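Local structure of galectin (Ovis aries, 6N44) at residues Lys34-Phe42 and Pro53-Gly61; Ile62-Asp70 and Ile110-Pro118. The protein probably binds galactose-containing carbohydrates, as a galectin-fold lectin from sheep. All coordinates share one frame; numbering follows the deposited sequence.

Interaction 1: residues Lys34-Phe42 and Pro53-Gly61; sequences KNPELQVDF and PFRFWYCDG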
ATOM      1  N   LYS A  34      29.632 -13.696 -11.051  1.00 27.97           N
ATOM      2  CA  LYS A  34      28.698 -14.128 -10.015  1.00 24.42           C
ATOM      3  C   LYS A  34      27.276 -13.814 -10.453  1.00 21.02           C
ATOM      4  O   LYS A  34      27.045 -13.017 -11.365  1.00 21.89           O
ATOM      5  CB  LYS A  34      28.978 -13.462  -8.662  1.00 25.61           C
ATOM      6  CG  LYS A  34      28.723 -11.959  -8.656  1.00 25.78           C
ATOM      7  CD  LYS A  34      28.765 -11.388  -7.238  1.00 24.23           C
ATOM      8  CE  LYS A  34      29.114  -9.901  -7.260  1.00 34.76           C
ATOM      9  NZ  LYS A  34      29.217  -9.304  -5.896  1.00 46.44           N
ATOM     10  N   ASN A  35      26.338 -14.456  -9.794  1.00 20.47           N
ATOM     11  CA  ASN A  35      24.935 -14.165 -10.037  1.00 23.60           C
ATOM     12  C   ASN A  35      24.526 -12.928  -9.242  1.00 19.14           C
ATOM     13  O   ASN A  35      24.885 -12.806  -8.068  1.00 18.90           O
ATOM     14  CB  ASN A  35      24.057 -15.349  -9.642  1.00 19.05           C
ATOM     15  CG  ASN A  35      24.344 -16.586 -10.465  1.00 28.35           C
ATOM     16  OD1 ASN A  35      24.473 -17.688  -9.933  1.00 30.97           O
ATOM     17  ND2 ASN A  35      24.459 -16.407 -11.771  1.00 23.12           N
ATOM     18  N   PRO A  36      23.769 -12.015  -9.853  1.00 19.25           N
ATOM     19  CA  PRO A  36      23.350 -10.790  -9.147  1.00 15.17           C
ATOM     20  C   PRO A  36      22.470 -11.088  -7.933  1.00 14.34           C
ATOM     21  O   PRO A  36      21.631 -11.988  -7.953  1.00 16.07           O
ATOM     22  CB  PRO A  36      22.572 -10.027 -10.220  1.00 14.04           C
ATOM     23  CG  PRO A  36      22.029 -11.139 -11.133  1.00 15.03           C
ATOM     24  CD  PRO A  36      23.179 -12.116 -11.199  1.00 14.80           C
ATOM     25  N   GLU A  37      22.656 -10.308  -6.872  1.00 16.50           N
ATOM     26  CA  GLU A  37      21.863 -10.422  -5.656  1.00 15.85           C
ATOM     27  C   GLU A  37      21.028  -9.165  -5.460  1.00 14.68           C
ATOM     28  O   GLU A  37      21.386  -8.080  -5.923  1.00 16.79           O
ATOM     29  CB  GLU A  37      22.756 -10.609  -4.422  1.00 15.33           C
ATOM     30  CG  GLU A  37      23.909 -11.559  -4.623  1.00 29.52           C
ATOM     31  CD  GLU A  37      24.620 -11.948  -3.324  1.00 27.82           C
ATOM     32  OE1 GLU A  37      24.380 -11.303  -2.274  1.00 25.09           O
ATOM     33  OE2 GLU A  37      25.416 -12.921  -3.350  1.00 34.02           O
ATOM     34  N   LEU A  38      19.921  -9.325  -4.753  1.00 11.89           N
ATOM     35  CA  LEU A  38      19.065  -8.229  -4.328  1.00 12.12           C
ATOM     36  C   LEU A  38      18.815  -8.380  -2.835  1.00 10.95           C
ATOM     37  O   LEU A  38      18.546  -9.485  -2.356  1.00 11.48           O
ATOM     38  CB  LEU A  38      17.734  -8.247  -5.116  1.00 11.17           C
ATOM     39  CG  LEU A  38      16.581  -7.414  -4.565  1.00 14.41           C
ATOM     40  CD1 LEU A  38      16.947  -5.920  -4.549  1.00 11.94           C
ATOM     41  CD2 LEU A  38      15.342  -7.677  -5.404  1.00 12.31           C
ATOM     42  N   GLN A  39      18.905  -7.277  -2.093  1.00  9.45           N
ATOM     43  CA  GLN A  39      18.736  -7.343  -0.648  1.00 12.41           C
ATOM     44  C   GLN A  39      17.988  -6.117  -0.143  1.00 10.99           C
ATOM     45  O   GLN A  39      18.396  -4.987  -0.426  1.00 11.53           O
ATOM     46  CB  GLN A  39      20.086  -7.450   0.070  1.00  9.85           C
ATOM     47  CG  GLN A  39      19.910  -7.582   1.574  1.00 11.81           C
ATOM     48  CD  GLN A  39      21.211  -7.902   2.248  1.00 18.96           C
ATOM     49  OE1 GLN A  39      21.665  -9.042   2.211  1.00 17.53           O
ATOM     50  NE2 GLN A  39      21.838  -6.896   2.838  1.00 15.84           N
ATOM     51  N   VAL A  40      16.905  -6.336   0.602  1.00  9.18           N
ATOM     52  CA  VAL A  40      16.107  -5.245   1.171  1.00 11.86           C
ATOM     53  C   VAL A  40      16.008  -5.446   2.676  1.00 10.27           C
ATOM     54  O   VAL A  40      15.509  -6.480   3.140  1.00 10.31           O
ATOM     55  CB  VAL A  40      14.697  -5.149   0.558  1.00 10.06           C
ATOM     56  CG1 VAL A  40      13.924  -3.985   1.198  1.00  5.54           C
ATOM     57  CG2 VAL A  40      14.762  -4.972  -0.959  1.00  9.79           C
ATOM     58  N   ASP A  41      16.453  -4.448   3.434  1.00 12.39           N
ATOM     59  CA  ASP A  41      16.442  -4.501   4.891  1.00 12.05           C
ATOM     60  C   ASP A  41      15.430  -3.493   5.414  1.00 13.63           C
ATOM     61  O   ASP A  41      15.551  -2.288   5.156  1.00 11.00           O
ATOM     62  CB  ASP A  41      17.824  -4.201   5.490  1.00 12.04           C
ATOM     63  CG  ASP A  41      18.771  -5.397   5.418  1.00 18.09           C
ATOM     64  OD1 ASP A  41      18.321  -6.481   4.992  1.00 18.96           O
ATOM     65  OD2 ASP A  41      19.962  -5.261   5.801  1.00 16.75           O
ATOM     66  N   PHE A  42      14.449  -3.992   6.152  1.00 10.30           N
ATOM     67  CA  PHE A  42      13.657  -3.166   7.058  1.00 12.62           C
ATOM     68  C   PHE A  42      14.363  -3.262   8.405  1.00 11.26           C
ATOM     69  O   PHE A  42      14.153  -4.208   9.170  1.00 11.75           O
ATOM     70  CB  PHE A  42      12.217  -3.657   7.127  1.00  9.20           C
ATOM     71  CG  PHE A  42      11.438  -3.485   5.836  1.00 12.50           C
ATOM     72  CD1 PHE A  42      11.644  -4.329   4.758  1.00  9.99           C
ATOM     73  CD2 PHE A  42      10.491  -2.476   5.714  1.00  9.40           C
ATOM     74  CE1 PHE A  42      10.905  -4.172   3.577  1.00 12.41           C
ATOM     75  CE2 PHE A  42       9.769  -2.309   4.537  1.00 10.85           C
ATOM     76  CZ  PHE A  42       9.971  -3.161   3.472  1.00  8.59           C
ATOM     77  N   PRO A  53      14.472  -6.353  11.797  1.00 11.87           N
ATOM     78  CA  PRO A  53      13.183  -7.057  11.819  1.00 14.64           C
ATOM     79  C   PRO A  53      12.889  -7.874  10.572  1.00 13.18           C
ATOM     80  O   PRO A  53      12.270  -8.942  10.680  1.00 11.19           O
ATOM     81  CB  PRO A  53      12.186  -5.904  11.985  1.00 11.91           C
ATOM     82  CG  PRO A  53      12.944  -4.903  12.790  1.00 12.71           C
ATOM     83  CD  PRO A  53      14.357  -4.964  12.256  1.00 11.96           C
ATOM     84  N   PHE A  54      13.305  -7.423   9.386  1.00 12.77           N
ATOM     85  CA  PHE A  54      12.932  -8.139   8.167  1.00 12.23           C
ATOM     86  C   PHE A  54      13.974  -7.877   7.090  1.00 11.71           C
ATOM     87  O   PHE A  54      14.094  -6.749   6.596  1.00 12.26           O
ATOM     88  CB  PHE A  54      11.536  -7.722   7.705  1.00  9.94           C
ATOM     89  CG  PHE A  54      11.109  -8.324   6.392  1.00 13.18           C
ATOM     90  CD1 PHE A  54      11.369  -9.658   6.099  1.00 12.15           C
ATOM     91  CD2 PHE A  54      10.415  -7.555   5.452  1.00 12.98           C
ATOM     92  CE1 PHE A  54      10.951 -10.218   4.898  1.00 11.43           C
ATOM     93  CE2 PHE A  54      10.008  -8.105   4.227  1.00 10.56           C
ATOM     94  CZ  PHE A  54      10.278  -9.438   3.953  1.00 11.55           C
ATOM     95  N   ARG A  55      14.707  -8.918   6.714  1.00 10.72           N
ATOM     96  CA  ARG A  55      15.598  -8.885   5.563  1.00 10.81           C
ATOM     97  C   ARG A  55      15.017  -9.776   4.480  1.00 10.76           C
ATOM     98  O   ARG A  55      14.652 -10.929   4.741  1.00 14.34           O
ATOM     99  CB  ARG A  55      17.026  -9.349   5.912  1.00  9.92           C
ATOM    100  CG  ARG A  55      17.871  -9.698   4.669  1.00 13.08           C
ATOM    101  CD  ARG A  55      19.375  -9.924   4.969  1.00 13.30           C
ATOM    102  NE  ARG A  55      20.008  -8.692   5.419  1.00 16.32           N
ATOM    103  CZ  ARG A  55      21.292  -8.576   5.743  1.00 18.30           C
ATOM    104  NH1 ARG A  55      22.104  -9.625   5.663  1.00 16.32           N
ATOM    105  NH2 ARG A  55      21.762  -7.401   6.137  1.00 16.61           N
ATOM    106  N   PHE A  56      14.946  -9.243   3.272  1.00  8.69           N
ATOM    107  CA  PHE A  56      14.538  -9.965   2.075  1.00 10.70           C
ATOM    108  C   PHE A  56      15.755 -10.055   1.172  1.00  8.96           C
ATOM    109  O   PHE A  56      16.349  -9.026   0.830  1.00 10.99           O
ATOM    110  CB  PHE A  56      13.388  -9.235   1.361  1.00  6.89           C
ATOM    111  CG  PHE A  56      12.986  -9.839   0.014  1.00  8.09           C
ATOM    112  CD1 PHE A  56      11.954 -10.762  -0.073  1.00  9.55           C
ATOM    113  CD2 PHE A  56      13.607  -9.439  -1.161  1.00  9.69           C
ATOM    114  CE1 PHE A  56      11.561 -11.304  -1.313  1.00  9.03           C
ATOM    115  CE2 PHE A  56      13.220  -9.968  -2.405  1.00 11.37           C
ATOM    116  CZ  PHE A  56      12.188 -10.901  -2.474  1.00  9.47           C
ATOM    117  N   TRP A  57      16.108 -11.274   0.777  1.00 11.40           N
ATOM    118  CA  TRP A  57      17.320 -11.541   0.015  1.00 10.91           C
ATOM    119  C   TRP A  57      16.974 -12.425  -1.166  1.00 10.97           C
ATOM    120  O   TRP A  57      16.259 -13.420  -1.018  1.00  9.62           O
ATOM    121  CB  TRP A  57      18.379 -12.220   0.894  1.00 15.03           C
ATOM    122  CG  TRP A  57      19.655 -12.579   0.168  1.00 14.59           C
ATOM    123  CD1 TRP A  57      20.761 -11.791   0.017  1.00 18.14           C
ATOM    124  CD2 TRP A  57      19.955 -13.820  -0.487  1.00 15.87           C
ATOM    125  NE1 TRP A  57      21.728 -12.461  -0.696  1.00 17.88           N
ATOM    126  CE2 TRP A  57      21.256 -13.705  -1.024  1.00 16.52           C
ATOM    127  CE3 TRP A  57      19.248 -15.012  -0.681  1.00 18.31           C
ATOM    128  CZ2 TRP A  57      21.877 -14.745  -1.721  1.00 19.70           C
ATOM    129  CZ3 TRP A  57      19.864 -16.047  -1.389  1.00 18.92           C
ATOM    130  CH2 TRP A  57      21.168 -15.905  -1.893  1.00 21.97           C
ATOM    131  N   TYR A  58      17.468 -12.067  -2.336  1.00 12.78           N
ATOM    132  CA  TYR A  58      17.169 -12.831  -3.533  1.00 12.71           C
ATOM    133  C   TYR A  58      18.444 -13.033  -4.319  1.00 14.09           C
ATOM    134  O   TYR A  58      19.228 -12.099  -4.488  1.00 12.97           O
ATOM    135  CB  TYR A  58      16.133 -12.153  -4.458  1.00 10.33           C
ATOM    136  CG  TYR A  58      16.095 -12.861  -5.802  1.00 13.62           C
ATOM    137  CD1 TYR A  58      15.366 -14.033  -5.963  1.00 13.39           C
ATOM    138  CD2 TYR A  58      16.843 -12.400  -6.882  1.00 14.11           C
ATOM    139  CE1 TYR A  58      15.356 -14.711  -7.173  1.00 18.59           C
ATOM    140  CE2 TYR A  58      16.845 -13.073  -8.093  1.00 14.00           C
ATOM    141  CZ  TYR A  58      16.102 -14.229  -8.233  1.00 17.64           C
ATOM    142  OH  TYR A  58      16.093 -14.903  -9.439  1.00 19.10           O
ATOM    143  N   CYS A  59      18.625 -14.247  -4.829  1.00 17.58           N
ATOM    144  CA  CYS A  59      19.692 -14.506  -5.784  1.00 18.58           C
ATOM    145  C   CYS A  59      19.391 -15.822  -6.476  1.00 21.80           C
ATOM    146  O   CYS A  59      19.069 -16.808  -5.805  1.00 20.20           O
ATOM    147  CB  CYS A  59      21.055 -14.563  -5.096  1.00 18.15           C
ATOM    148  SG  CYS A  59      22.450 -14.816  -6.229  1.00 20.00           S
ATOM    149  N   ASP A  60      19.441 -15.812  -7.806  1.00 16.69           N
ATOM    150  CA  ASP A  60      19.453 -17.032  -8.619  1.00 25.40           C
ATOM    151  C   ASP A  60      18.295 -17.973  -8.266  1.00 27.97           C
ATOM    152  O   ASP A  60      18.487 -19.139  -7.908  1.00 24.19           O
ATOM    153  CB  ASP A  60      20.800 -17.745  -8.472  1.00 22.61           C
ATOM    154  CG  ASP A  60      20.939 -18.921  -9.417  1.00 28.42           C
ATOM    155  OD1 ASP A  60      21.567 -19.926  -9.032  1.00 21.37           O
ATOM    156  OD2 ASP A  60      20.410 -18.833 -10.543  1.00 29.24           O
ATOM    157  N   GLY A  61      17.075 -17.433  -8.355  1.00 23.70           N
ATOM    158  CA  GLY A  61      15.866 -18.203  -8.151  1.00 19.05           C
ATOM    159  C   GLY A  61      15.469 -18.475  -6.715  1.00 22.24           C
ATOM    160  O   GLY A  61      14.493 -19.203  -6.493  1.00 21.50           O
TER
HETATM  161  O   HOH W   1      20.509 -13.793  -9.480  1.00 16.73           O
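A beta hairpin pairing of strands 37-43 and 52-59 sets Asp41 across from Arg55 in the six-stranded sheet of the galectin fold. Backbone bonds join Leu38 to Tyr58 and Val40 to Phe56, two for each pair. The Phe42-Phe54 pair has one good bond, Phe42 N to Phe54 O at 2.8 Å; its return bond is weak.

The polar face carries a side-on salt bridge. Arg55 NE meets Asp41 OD1 at 2.8 Å, and Arg55 NH2 meets Asp41 OD2 at 2.8 Å. Both oxygens use their syn lone pairs, and the two flat groups are only 3° apart. The bend of Arg55 at chi3 (-66°) turns its guanidinium toward the carboxylate. The Gln39 amide stacks over one face of this guanidinium, with planes 16° apart. Arg55 is among the residues seen to bind galactose. The two bonds to Asp41, with Gln39 over one face, probably hold its guanidinium in place. Trp57 NE1 donates to Glu37 OE1 at 3.3 Å, from above the carboxylate plane. A water links Pro36 O to Asp60 N.

Leu38, Val40, Phe42, Phe54, Phe56 and Tyr58 form the other face. Phe42 CD1 touches Phe54 CD2 at 3.5 Å, but the rings barely overlap. Leu38, Val40, Phe42 and Phe56 pack on strand 90-97, and Phe54 stacks with Tyr101 and Phe113. Within its own sheet the pair lies between strands 124-129 and 62-69.

Interaction 2: residues Ile62-Asp70 and Ile110-Pro118; sequences IVVMNTLKD and ICQFAHRLP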
ATOM      1  N   ILE A  62      16.168 -17.916  -5.730  1.00 20.55           N
ATOM      2  CA  ILE A  62      15.966 -18.272  -4.332  1.00 18.30           C
ATOM      3  C   ILE A  62      15.732 -17.008  -3.507  1.00 16.41           C
ATOM      4  O   ILE A  62      16.506 -16.052  -3.590  1.00 16.17           O
ATOM      5  CB  ILE A  62      17.168 -19.068  -3.790  1.00 22.18           C
ATOM      6  CG1 ILE A  62      17.262 -20.419  -4.510  1.00 25.67           C
ATOM      7  CG2 ILE A  62      17.077 -19.251  -2.293  1.00 17.25           C
ATOM      8  CD1 ILE A  62      18.340 -21.294  -3.970  1.00 30.24           C
ATOM      9  N   VAL A  63      14.661 -17.006  -2.714  1.00 17.57           N
ATOM     10  CA  VAL A  63      14.389 -15.948  -1.746  1.00 12.41           C
ATOM     11  C   VAL A  63      14.692 -16.492  -0.358  1.00 14.90           C
ATOM     12  O   VAL A  63      14.199 -17.561   0.016  1.00 19.47           O
ATOM     13  CB  VAL A  63      12.922 -15.474  -1.819  1.00 18.68           C
ATOM     14  CG1 VAL A  63      12.569 -14.647  -0.585  1.00 13.72           C
ATOM     15  CG2 VAL A  63      12.627 -14.707  -3.115  1.00 17.28           C
ATOM     16  N   VAL A  64      15.469 -15.750   0.423  1.00 13.52           N
ATOM     17  CA  VAL A  64      15.624 -16.033   1.844  1.00 13.12           C
ATOM     18  C   VAL A  64      15.159 -14.814   2.637  1.00 14.43           C
ATOM     19  O   VAL A  64      15.567 -13.685   2.343  1.00 14.98           O
ATOM     20  CB  VAL A  64      17.076 -16.401   2.200  1.00 14.11           C
ATOM     21  CG1 VAL A  64      17.188 -16.692   3.696  1.00 14.93           C
ATOM     22  CG2 VAL A  64      17.531 -17.599   1.372  1.00 17.14           C
ATOM     23  N   MET A  65      14.310 -15.041   3.638  1.00 14.02           N
ATOM     24  CA  MET A  65      13.869 -13.985   4.543  1.00 16.94           C
ATOM     25  C   MET A  65      14.195 -14.377   5.974  1.00 16.66           C
ATOM     26  O   MET A  65      14.038 -15.539   6.353  1.00 17.26           O
ATOM     27  CB  MET A  65      12.372 -13.717   4.396  1.00 14.27           C
ATOM     28  CG  MET A  65      11.986 -13.267   2.975  1.00 11.71           C
ATOM     29  SD  MET A  65      10.210 -13.206   2.713  1.00 19.68           S
ATOM     30  CE  MET A  65       9.803 -14.945   2.509  1.00 18.30           C
ATOM     31  N   ASN A  66      14.631 -13.412   6.775  1.00 13.59           N
ATOM     32  CA  ASN A  66      15.033 -13.724   8.139  1.00 17.15           C
ATOM     33  C   ASN A  66      14.975 -12.463   8.983  1.00 15.14           C
ATOM     34  O   ASN A  66      14.722 -11.365   8.482  1.00 15.51           O
ATOM     35  CB  ASN A  66      16.430 -14.343   8.170  1.00 16.07           C
ATOM     36  CG  ASN A  66      16.593 -15.346   9.289  1.00 20.68           C
ATOM     37  OD1 ASN A  66      15.799 -15.374  10.233  1.00 18.20           O
ATOM     38  ND2 ASN A  66      17.623 -16.185   9.189  1.00 17.93           N
ATOM     39  N   THR A  67      15.240 -12.638  10.275  1.00 14.65           N
ATOM     40  CA  THR A  67      15.231 -11.583  11.271  1.00 13.50           C
ATOM     41  C   THR A  67      16.517 -11.667  12.076  1.00 18.87           C
ATOM     42  O   THR A  67      16.918 -12.757  12.501  1.00 16.63           O
ATOM     43  CB  THR A  67      14.028 -11.718  12.217  1.00 13.15           C
ATOM     44  OG1 THR A  67      12.808 -11.573  11.473  1.00 15.93           O
ATOM     45  CG2 THR A  67      14.091 -10.674  13.303  1.00 15.28           C
ATOM     46  N   LEU A  68      17.157 -10.522  12.270  1.00 17.00           N
ATOM     47  CA  LEU A  68      18.338 -10.394  13.115  1.00 18.50           C
ATOM     48  C   LEU A  68      17.897  -9.741  14.415  1.00 19.76           C
ATOM     49  O   LEU A  68      17.507  -8.568  14.422  1.00 16.79           O
ATOM     50  CB  LEU A  68      19.422  -9.563  12.430  1.00 11.76           C
ATOM     51  CG  LEU A  68      20.656  -9.315  13.316  1.00 21.36           C
ATOM     52  CD1 LEU A  68      21.450 -10.605  13.541  1.00 19.19           C
ATOM     53  CD2 LEU A  68      21.550  -8.237  12.735  1.00 16.83           C
ATOM     54  N   LYS A  69      17.961 -10.495  15.514  1.00 22.01           N
ATOM     55  CA  LYS A  69      17.535 -10.018  16.826  1.00 22.40           C
ATOM     56  C   LYS A  69      18.673 -10.230  17.819  1.00 31.01           C
ATOM     57  O   LYS A  69      19.058 -11.372  18.083  1.00 28.95           O
ATOM     58  CB  LYS A  69      16.279 -10.759  17.285  1.00 21.92           C
ATOM     59  CG  LYS A  69      15.960 -10.586  18.761  1.00 32.63           C
ATOM     60  CD  LYS A  69      14.462 -10.662  18.985  1.00 36.38           C
ATOM     61  CE  LYS A  69      14.087 -10.901  20.443  1.00 38.25           C
ATOM     62  NZ  LYS A  69      12.726 -11.517  20.518  1.00 38.34           N
ATOM     63  N   ASP A  70      19.211  -9.135  18.355  1.00 28.71           N
ATOM     64  CA  ASP A  70      20.298  -9.160  19.335  1.00 35.41           C
ATOM     65  C   ASP A  70      21.472  -9.999  18.838  1.00 38.30           C
ATOM     66  O   ASP A  70      21.916 -10.951  19.482  1.00 36.22           O
ATOM     67  CB  ASP A  70      19.801  -9.664  20.691  1.00 32.67           C
ATOM     68  CG  ASP A  70      18.818  -8.713  21.334  1.00 41.55           C
ATOM     69  OD1 ASP A  70      19.101  -7.492  21.350  1.00 43.67           O
ATOM     70  OD2 ASP A  70      17.758  -9.188  21.802  1.00 42.29           O
ATOM     71  N   ILE A 110       4.280 -13.157  -4.147  1.00 13.83           N
ATOM     72  CA  ILE A 110       5.385 -14.100  -4.096  1.00 22.37           C
ATOM     73  C   ILE A 110       5.450 -14.822  -2.758  1.00 19.91           C
ATOM     74  O   ILE A 110       5.664 -16.035  -2.722  1.00 19.75           O
ATOM     75  CB  ILE A 110       6.728 -13.400  -4.399  1.00 18.97           C
ATOM     76  CG1 ILE A 110       6.687 -12.768  -5.788  1.00 19.16           C
ATOM     77  CG2 ILE A 110       7.871 -14.388  -4.311  1.00 21.48           C
ATOM     78  CD1 ILE A 110       6.103 -13.658  -6.840  1.00 19.41           C
ATOM     79  N   CYS A 111       5.290 -14.096  -1.650  1.00 14.55           N
ATOM     80  CA  CYS A 111       5.491 -14.686  -0.332  1.00 13.96           C
ATOM     81  C   CYS A 111       5.068 -13.675   0.726  1.00 15.21           C
ATOM     82  O   CYS A 111       4.858 -12.494   0.441  1.00 15.71           O
ATOM     83  CB  CYS A 111       6.949 -15.116  -0.116  1.00 17.96           C
ATOM     84  SG  CYS A 111       8.198 -13.809  -0.400  1.00 18.02           S
ATOM     85  N   GLN A 112       4.944 -14.165   1.956  1.00 14.84           N
ATOM     86  CA  GLN A 112       4.584 -13.357   3.110  1.00 15.07           C
ATOM     87  C   GLN A 112       5.509 -13.710   4.267  1.00 17.60           C
ATOM     88  O   GLN A 112       5.980 -14.844   4.373  1.00 16.75           O
ATOM     89  CB  GLN A 112       3.117 -13.573   3.525  1.00 13.00           C
ATOM     90  CG  GLN A 112       2.090 -13.370   2.388  1.00 17.88           C
ATOM     91  CD  GLN A 112       2.024 -14.548   1.402  1.00 18.26           C
ATOM     92  OE1 GLN A 112       2.214 -14.382   0.193  1.00 24.73           O
ATOM     93  NE2 GLN A 112       1.745 -15.735   1.918  1.00 18.51           N
ATOM     94  N   PHE A 113       5.742 -12.736   5.149  1.00 13.39           N
ATOM     95  CA  PHE A 113       6.652 -12.880   6.286  1.00 16.40           C
ATOM     96  C   PHE A 113       5.952 -12.362   7.535  1.00 11.99           C
ATOM     97  O   PHE A 113       5.765 -11.150   7.679  1.00 12.11           O
ATOM     98  CB  PHE A 113       7.957 -12.111   6.042  1.00 11.34           C
ATOM     99  CG  PHE A 113       9.023 -12.355   7.072  1.00 13.13           C
ATOM    100  CD1 PHE A 113       9.850 -13.468   6.980  1.00 16.48           C
ATOM    101  CD2 PHE A 113       9.218 -11.469   8.129  1.00 14.80           C
ATOM    102  CE1 PHE A 113      10.849 -13.705   7.926  1.00 14.81           C
ATOM    103  CE2 PHE A 113      10.222 -11.704   9.078  1.00 14.54           C
ATOM    104  CZ  PHE A 113      11.036 -12.830   8.966  1.00 12.61           C
ATOM    105  N   ALA A 114       5.582 -13.274   8.436  1.00 13.36           N
ATOM    106  CA  ALA A 114       4.976 -12.895   9.709  1.00 13.96           C
ATOM    107  C   ALA A 114       5.924 -12.042  10.548  1.00 17.64           C
ATOM    108  O   ALA A 114       7.123 -12.313  10.625  1.00 18.15           O
ATOM    109  CB  ALA A 114       4.590 -14.159  10.487  1.00 17.52           C
ATOM    110  N   HIS A 115       5.386 -11.008  11.193  1.00 15.07           N
ATOM    111  CA  HIS A 115       6.239 -10.134  11.985  1.00 14.49           C
ATOM    112  C   HIS A 115       6.885 -10.927  13.117  1.00 18.33           C
ATOM    113  O   HIS A 115       6.237 -11.743  13.778  1.00 20.39           O
ATOM    114  CB  HIS A 115       5.444  -8.952  12.559  1.00 11.39           C
ATOM    115  CG  HIS A 115       4.981  -7.976  11.522  1.00 18.02           C
ATOM    116  ND1 HIS A 115       5.851  -7.186  10.801  1.00 15.87           N
ATOM    117  CD2 HIS A 115       3.736  -7.670  11.077  1.00 14.67           C
ATOM    118  CE1 HIS A 115       5.163  -6.437   9.955  1.00 15.67           C
ATOM    119  NE2 HIS A 115       3.878  -6.715  10.101  1.00 13.38           N
ATOM    120  N   ARG A 116       8.171 -10.689  13.329  1.00 14.45           N
ATOM    121  CA  ARG A 116       8.899 -11.304  14.428  1.00 18.62           C
ATOM    122  C   ARG A 116       9.337 -10.294  15.466  1.00 16.91           C
ATOM    123  O   ARG A 116       9.319 -10.589  16.660  1.00 20.71           O
ATOM    124  CB  ARG A 116      10.117 -12.061  13.897  1.00 16.61           C
ATOM    125  CG  ARG A 116       9.776 -13.256  13.034  1.00 14.25           C
ATOM    126  CD  ARG A 116      11.048 -13.993  12.675  1.00 15.54           C
ATOM    127  NE  ARG A 116      10.895 -14.880  11.531  1.00 19.66           N
ATOM    128  CZ  ARG A 116      11.884 -15.622  11.044  1.00 20.21           C
ATOM    129  NH1 ARG A 116      13.077 -15.585  11.624  1.00 16.85           N
ATOM    130  NH2 ARG A 116      11.686 -16.396   9.986  1.00 18.71           N
ATOM    131  N   LEU A 117       9.716  -9.113  15.025  1.00 13.62           N
ATOM    132  CA  LEU A 117       9.925  -7.920  15.811  1.00 17.51           C
ATOM    133  C   LEU A 117       8.859  -6.898  15.444  1.00 14.41           C
ATOM    134  O   LEU A 117       8.352  -6.916  14.319  1.00 15.45           O
ATOM    135  CB  LEU A 117      11.322  -7.334  15.559  1.00 15.73           C
ATOM    136  CG  LEU A 117      12.455  -8.180  16.134  1.00 16.06           C
ATOM    137  CD1 LEU A 117      13.818  -7.670  15.693  1.00 15.76           C
ATOM    138  CD2 LEU A 117      12.329  -8.166  17.659  1.00 18.67           C
ATOM    139  N   PRO A 118       8.494  -5.999  16.360  1.00 18.88           N
ATOM    140  CA  PRO A 118       7.414  -5.042  16.065  1.00 14.46           C
ATOM    141  C   PRO A 118       7.715  -4.186  14.840  1.00 16.67           C
ATOM    142  O   PRO A 118       8.828  -3.674  14.667  1.00 14.74           O
ATOM    143  CB  PRO A 118       7.345  -4.185  17.338  1.00 16.15           C
ATOM    144  CG  PRO A 118       7.986  -5.053  18.422  1.00 16.91           C
ATOM    145  CD  PRO A 118       9.068  -5.793  17.705  1.00 12.33           C
TER
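Cys111, which with Ile110 forms a classic beta bulge opposite Val103 of strand 100-105, receives the end of Met65. Its SG lies 3.5 Å from Met65 CE, and Val63 CG1 approaches it more loosely.

Phe113 CD1 lies 3.6 Å from Met65 CB, and the two side chains run past each other in opposite directions. Met65 SD is oblique to the ring, 5.3 Å from the Phe113 centroid, a Met-aromatic contact. Thr67 OG1 sits at the ring edge, 3.3 Å from Phe113 CZ; this hydroxyl is hydrogen-bonded to Pro53 O.

The extended Arg116 stretches along Thr67, with its CD 3.2 Å from Thr67 OG1. Arg116 NH1 makes a weak bond of 3.1 Å to Asn66 OD1, and NH2 is hydrogen-bonded to Lys75 O. Asn66 OD1 also accepts from Thr67 N, tilted from the carbonyl plane, and Asn66 ND2 is bonded to Gly74 O, holding both ends of the amide.

Leu117 ends the contact: its CD1 meets Thr67 CG2, and its CD2 lies 3.5 Å from Lys69 CD. Mid-strand Asn66, seen to bind galactose, has its CB pointing away from 110-118. Strand 62-69 faces strand 108-114 and the loop after it without backbone hydrogen bonds, packing characteristic of the galectin beta-sandwich.

Interaction 1 pairs neighbouring strands within one sheet, whereas interaction 2 spans the two sheets. Strands 52-59 and 62-69 are sheet neighbours, so the contacts adjoin. Trp57 O and Val64 N probably share a hydrogen bond, and Phe54 packs on Phe113. Backbone bonds dominate interaction 1, which is partly buried: Glu37, Gln39, Asp41, Arg55 and Trp57 line one face and buried, mostly apolar side chains the other. Interaction 2 has no backbone bonds between its segments. It is mostly buried, with sulfur and aromatic packing inside and the exposed Lys69 and Arg116 at its margin. Each contributes a residue seen to bind galactose, Arg55 and Asn66, with side chains about 6 Å apart.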